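Local structure of beta-galactosidase (Geobacillus stearothermophilus, 4OIF) at residues 4-8 with 403-408; 350-355 with 630-634. The protein probably hydrolyses terminal non-reducing beta-D-galactose residues in beta-D-galactosides, as a zinc-containing, trimeric intracellular enzyme of glycoside hydrolase family 42. All coordinates share one frame; numbering follows the deposited sequence.

Contact 1 of 2, residues 4-8 with 403-408; sequences YERTY and GIVGTN
Arg6 reaches across to the backbone carbonyl of Gly403 and holds it side-on with two nitrogens: NH2 lies 3.0 Å and NE 3.2 Å from Gly403 O. The oxygen sits almost in the guanidinium plane, 5° out of it, so both N-H groups converge on one acceptor. The chain is extended from CG to NE (chi2 175°, chi3 172°), which carries the group past the Gly406 carbonyl and the Thr407 methyl CG2. NH2 also makes a salt bridge to Glu637, the stronger partner, so the guanidinium joins this loop to the C-terminal domain. Putting an alanine here is likely to cost Gly403 O both of its arginine donors and Glu637 the countercharge that Arg6 supplies. Thr7 N donates a fairly straight bond to Gly406 O at 2.8 Å. That carbonyl belongs to a type II beta turn running from Ile404 to Thr407, closed by the Thr407 N to Ile404 O bond; Gly406 takes the third position, at backbone angles where a CB would run into the carbonyl O of Val405 and lie tight against Tyr8 CD1. The turn lies in the loop between helix 386-399 and strand 413-416, and the N-terminal loop 4-8 runs over it. Just beyond the turn, Asn408 directs its amide toward Thr7: ND2 donates to Thr7 OG1 at 3.2 Å, close to the amide plane, and more weakly to Glu5 O. Tyr8 lays CD1 against Val405 CG1 at 3.7 Å, the two side chains crossing at about a right angle. A water donates to Val405 O and binds weakly to Arg6 NE and Tyr8 OH; another donates to Tyr4 O and accepts from Asn408 N. Behind the turn, Asp355 OD2 takes the Gly406 N-H.

Contact 2 of 2, residues 350-355 with 630-634; sequences IAHGSD and VQARQ
Arg633 sets CG anti to its carbonyl carbon (chi1 -67°) and then bends at chi3 (67°), which swings the guanidinium under the end of helix 341-351 into a cluster of oxygens. NH1 donates to Ile350 O at 3.1 Å, in the carbonyl plane and on a lone pair. The same NH1 meets Ser354 O at 2.9 Å from above that carbonyl's plane. NH2 forms a salt bridge with Asp355 OD1 at 2.9 Å, on the syn side but tilted out of the carboxylate plane, and also donates to Thr407 O in the loop 403-408. Gly353 C lies over one face of the guanidinium, offset toward its rim. The helix ends in a Schellman motif, which brings Ile350 O and Ser354 O to the same NH1; Gly353 is the C-prime residue, with Ser354 N bonded to Met349 O and Gly353 N to Ile350 O. Ile350 O therefore accepts twice, and the arginine, at the helix C-terminus, probably offsets its dipole. Edge strand 628-634 of the C-terminal domain's antiparallel sheet docks here on the C-terminal turn of helix 341-351 in the TIM-barrel domain. Further back, Gln631 CB packs on Ala351 CB at 3.9 Å, and its CG comes within 3.4 Å of His352 NE2. Bent at chi2, Gln631 brings its amide plane within 23° of the imidazole; its OE1 accepts from Arg409, and His352 ND1 pairs with Asp308.

Contacts 1 and 2 have centres 10 Å apart and share Arg633: its NH2 lies 2.6 Å from Thr407 O, a probable hydrogen bond from the strand to segment 403-408. One residue on, Gln634 N is 2.8 Å from Asn408 O, so strand 628-634 meets segment 403-408 through its backbone as well. Asp355 belongs to both settings through its two carboxylate oxygens. Their segments alternate along the chain; contact 2 joins the barrel to the C-terminal domain. The Ser354 side chain is about 11 Å from that of Glu322, the predicted nucleophile; contact 1 is away from the annotated sites.

Contact 1 of 2, residues 4-8 with 403-408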
loop_
_atom_site.group_PDB
_atom_site.type_symbol
_atom_site.label_atom_id
_atom_site.label_comp_id
_atom_site.label_asym_id
_atom_site.label_seq_id
_atom_site.Cartn_x
_atom_site.Cartn_y
_atom_site.Cartn_z
ATOM N N TYR A 4 -16.514 -31.689 -39.588
ATOM C CA TYR A 4 -16.925 -31.589 -38.177
ATOM C C TYR A 4 -16.621 -32.863 -37.386
ATOM O O TYR A 4 -17.358 -33.207 -36.460
ATOM C CB TYR A 4 -18.433 -31.313 -38.038
ATOM C CG TYR A 4 -18.954 -29.983 -38.542
ATOM C CD1 TYR A 4 -18.380 -28.776 -38.154
ATOM C CD2 TYR A 4 -20.041 -29.943 -39.407
ATOM C CE1 TYR A 4 -18.880 -27.561 -38.622
ATOM C CE2 TYR A 4 -20.548 -28.746 -39.871
ATOM C CZ TYR A 4 -19.968 -27.560 -39.481
ATOM O OH TYR A 4 -20.496 -26.384 -39.968
ATOM N N GLU A 5 -15.566 -33.582 -37.746
ATOM C CA GLU A 5 -15.374 -34.885 -37.133
ATOM C C GLU A 5 -14.964 -34.715 -35.677
ATOM O O GLU A 5 -14.277 -33.761 -35.322
ATOM C CB GLU A 5 -14.347 -35.717 -37.903
ATOM C CG GLU A 5 -14.843 -37.134 -38.217
ATOM C CD GLU A 5 -15.188 -37.936 -36.963
ATOM O OE1 GLU A 5 -14.282 -38.191 -36.139
ATOM O OE2 GLU A 5 -16.374 -38.293 -36.787
ATOM N N ARG A 6 -15.420 -35.633 -34.833
ATOM C CA ARG A 6 -15.060 -35.603 -33.425
ATOM C C ARG A 6 -13.577 -35.885 -33.241
ATOM O O ARG A 6 -12.975 -36.653 -33.990
ATOM C CB ARG A 6 -15.885 -36.613 -32.626
ATOM C CG ARG A 6 -17.352 -36.250 -32.493
ATOM C CD ARG A 6 -18.092 -37.373 -31.806
ATOM N NE ARG A 6 -19.466 -37.010 -31.470
ATOM C CZ ARG A 6 -20.507 -37.144 -32.288
ATOM N NH1 ARG A 6 -20.341 -37.626 -33.517
ATOM N NH2 ARG A 6 -21.718 -36.786 -31.876
ATOM N N THR A 7 -12.987 -35.237 -32.249
ATOM C CA THR A 7 -11.607 -35.502 -31.889
ATOM C C THR A 7 -11.540 -35.699 -30.377
ATOM O O THR A 7 -11.645 -34.743 -29.609
ATOM C CB THR A 7 -10.678 -34.359 -32.340
ATOM O OG1 THR A 7 -11.047 -33.157 -31.668
ATOM C CG2 THR A 7 -10.787 -34.135 -33.851
ATOM N N TYR A 8 -11.388 -36.949 -29.955
ATOM C CA TYR A 8 -11.413 -37.289 -28.532
ATOM C C TYR A 8 -10.065 -37.040 -27.861
ATOM O O TYR A 8 -9.017 -37.424 -28.385
ATOM C CB TYR A 8 -11.830 -38.747 -28.348
ATOM C CG TYR A 8 -13.237 -39.057 -28.826
ATOM C CD1 TYR A 8 -14.303 -39.106 -27.930
ATOM C CD2 TYR A 8 -13.497 -39.308 -30.168
ATOM C CE1 TYR A 8 -15.587 -39.396 -28.359
ATOM C CE2 TYR A 8 -14.781 -39.596 -30.608
ATOM C CZ TYR A 8 -15.820 -39.639 -29.699
ATOM O OH TYR A 8 -17.095 -39.926 -30.130
ATOM N N GLY A 403 -22.693 -37.373 -26.446
ATOM C CA GLY A 403 -22.537 -37.081 -27.861
ATOM C C GLY A 403 -21.764 -35.800 -28.119
ATOM O O GLY A 403 -21.218 -35.581 -29.202
ATOM N N ILE A 404 -21.718 -34.945 -27.105
ATOM C CA ILE A 404 -20.984 -33.702 -27.208
ATOM C C ILE A 404 -19.471 -33.963 -27.080
ATOM O O ILE A 404 -18.637 -33.217 -27.628
ATOM C CB ILE A 404 -21.485 -32.717 -26.149
ATOM C CG1 ILE A 404 -22.986 -32.483 -26.352
ATOM C CG2 ILE A 404 -20.728 -31.403 -26.222
ATOM C CD1 ILE A 404 -23.704 -31.923 -25.122
ATOM N N VAL A 405 -19.125 -35.045 -26.389
ATOM C CA VAL A 405 -17.724 -35.400 -26.179
ATOM C C VAL A 405 -16.947 -35.472 -27.493
ATOM O O VAL A 405 -17.326 -36.186 -28.425
ATOM C CB VAL A 405 -17.587 -36.747 -25.439
ATOM C CG1 VAL A 405 -16.120 -37.162 -25.352
ATOM C CG2 VAL A 405 -18.199 -36.645 -24.054
ATOM N N GLY A 406 -15.864 -34.709 -27.564
ATOM C CA GLY A 406 -15.010 -34.705 -28.735
ATOM C C GLY A 406 -15.473 -33.802 -29.861
ATOM O O GLY A 406 -14.762 -33.651 -30.851
ATOM N N THR A 407 -16.655 -33.206 -29.734
ATOM C CA THR A 407 -17.103 -32.267 -30.762
ATOM C C THR A 407 -16.310 -30.962 -30.712
ATOM O O THR A 407 -15.959 -30.464 -29.630
ATOM C CB THR A 407 -18.605 -31.928 -30.634
ATOM O OG1 THR A 407 -18.871 -31.403 -29.323
ATOM C CG2 THR A 407 -19.459 -33.166 -30.885
ATOM N N ASN A 408 -16.047 -30.412 -31.889
ATOM C CA ASN A 408 -15.364 -29.130 -32.011
ATOM C C ASN A 408 -16.337 -28.006 -32.349
ATOM O O ASN A 408 -17.560 -28.199 -32.304
ATOM C CB ASN A 408 -14.261 -29.228 -33.063
ATOM C CG ASN A 408 -13.160 -30.209 -32.656
ATOM O OD1 ASN A 408 -12.340 -29.914 -31.776
ATOM N ND2 ASN A 408 -13.143 -31.381 -33.287
HETATM O O HOH W 1 -16.971 -32.232 -34.023
HETATM O O HOH W 2 -19.291 -38.109 -28.395
#

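Contact 2 of 2, residues 350-355 with 630-634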
loop_
_atom_site.group_PDB
_atom_site.type_symbol
_atom_site.label_atom_id
_atom_site.label_comp_id
_atom_site.label_asym_id
_atom_site.label_seq_id
_atom_site.Cartn_x
_atom_site.Cartn_y
_atom_site.Cartn_z
ATOM N N ILE A 350 -19.111 -26.536 -20.825
ATOM C CA ILE A 350 -19.262 -27.511 -21.910
ATOM C C ILE A 350 -19.519 -26.819 -23.264
ATOM O O ILE A 350 -19.062 -27.269 -24.311
ATOM C CB ILE A 350 -20.407 -28.512 -21.611
ATOM C CG1 ILE A 350 -20.163 -29.199 -20.262
ATOM C CG2 ILE A 350 -20.567 -29.557 -22.741
ATOM C CD1 ILE A 350 -18.865 -29.972 -20.204
ATOM N N ALA A 351 -20.239 -25.708 -23.235
ATOM C CA ALA A 351 -20.652 -25.046 -24.459
ATOM C C ALA A 351 -19.470 -24.422 -25.218
ATOM O O ALA A 351 -19.497 -24.327 -26.446
ATOM C CB ALA A 351 -21.697 -23.991 -24.147
ATOM N N HIS A 352 -18.441 -23.998 -24.491
ATOM C CA HIS A 352 -17.292 -23.359 -25.114
ATOM C C HIS A 352 -16.175 -24.356 -25.372
ATOM O O HIS A 352 -15.098 -23.969 -25.804
ATOM C CB HIS A 352 -16.776 -22.202 -24.255
ATOM C CG HIS A 352 -17.589 -20.948 -24.371
ATOM N ND1 HIS A 352 -17.241 -19.909 -25.209
ATOM C CD2 HIS A 352 -18.736 -20.568 -23.759
ATOM C CE1 HIS A 352 -18.141 -18.947 -25.110
ATOM N NE2 HIS A 352 -19.057 -19.320 -24.234
ATOM N N GLY A 353 -16.437 -25.642 -25.131
ATOM C CA GLY A 353 -15.526 -26.679 -25.583
ATOM C C GLY A 353 -15.014 -27.720 -24.597
ATOM O O GLY A 353 -14.359 -28.680 -25.001
ATOM N N SER A 354 -15.304 -27.563 -23.314
ATOM C CA SER A 354 -14.819 -28.533 -22.328
ATOM C C SER A 354 -15.492 -29.905 -22.443
ATOM O O SER A 354 -16.711 -29.999 -22.615
ATOM C CB SER A 354 -15.018 -27.994 -20.914
ATOM O OG SER A 354 -14.554 -28.916 -19.947
ATOM N N ASP A 355 -14.695 -30.967 -22.347
ATOM C CA ASP A 355 -15.232 -32.327 -22.240
ATOM C C ASP A 355 -15.196 -32.831 -20.797
ATOM O O ASP A 355 -15.212 -34.039 -20.552
ATOM C CB ASP A 355 -14.472 -33.296 -23.153
ATOM C CG ASP A 355 -14.896 -33.176 -24.605
ATOM O OD1 ASP A 355 -15.976 -32.603 -24.870
ATOM O OD2 ASP A 355 -14.153 -33.658 -25.486
ATOM N N VAL A 630 -25.959 -17.744 -26.280
ATOM C CA VAL A 630 -26.197 -18.961 -27.034
ATOM C C VAL A 630 -24.877 -19.399 -27.633
ATOM O O VAL A 630 -24.239 -18.630 -28.344
ATOM C CB VAL A 630 -27.263 -18.766 -28.143
ATOM C CG1 VAL A 630 -27.411 -20.039 -28.957
ATOM C CG2 VAL A 630 -28.608 -18.353 -27.534
ATOM N N GLN A 631 -24.459 -20.622 -27.323
ATOM C CA GLN A 631 -23.171 -21.120 -27.799
ATOM C C GLN A 631 -23.310 -22.556 -28.246
ATOM O O GLN A 631 -24.058 -23.302 -27.641
ATOM C CB GLN A 631 -22.105 -21.022 -26.703
ATOM C CG GLN A 631 -21.638 -19.609 -26.384
ATOM C CD GLN A 631 -20.871 -18.988 -27.525
ATOM O OE1 GLN A 631 -20.166 -19.678 -28.273
ATOM N NE2 GLN A 631 -21.011 -17.678 -27.676
ATOM N N ALA A 632 -22.571 -22.964 -29.271
ATOM C CA ALA A 632 -22.768 -24.294 -29.835
ATOM C C ALA A 632 -21.498 -25.129 -30.053
ATOM O O ALA A 632 -20.390 -24.607 -30.210
ATOM C CB ALA A 632 -23.504 -24.170 -31.140
ATOM N N ARG A 633 -21.683 -26.441 -30.072
ATOM C CA ARG A 633 -20.651 -27.352 -30.543
ATOM C C ARG A 633 -21.215 -28.164 -31.694
ATOM O O ARG A 633 -22.404 -28.419 -31.752
ATOM C CB ARG A 633 -20.159 -28.241 -29.411
ATOM C CG ARG A 633 -19.412 -27.426 -28.368
ATOM C CD ARG A 633 -18.973 -28.242 -27.211
ATOM N NE ARG A 633 -17.950 -29.207 -27.580
ATOM C CZ ARG A 633 -17.324 -29.966 -26.694
ATOM N NH1 ARG A 633 -17.637 -29.845 -25.408
ATOM N NH2 ARG A 633 -16.402 -30.837 -27.087
ATOM N N GLN A 634 -20.366 -28.541 -32.633
ATOM C CA GLN A 634 -20.859 -29.122 -33.862
ATOM C C GLN A 634 -20.320 -30.521 -34.081
ATOM O O GLN A 634 -19.111 -30.743 -34.062
ATOM C CB GLN A 634 -20.501 -28.218 -35.042
ATOM C CG GLN A 634 -20.841 -26.763 -34.789
ATOM C CD GLN A 634 -20.900 -25.934 -36.057
ATOM O OE1 GLN A 634 -19.925 -25.294 -36.443
ATOM N NE2 GLN A 634 -22.053 -25.937 -36.706
#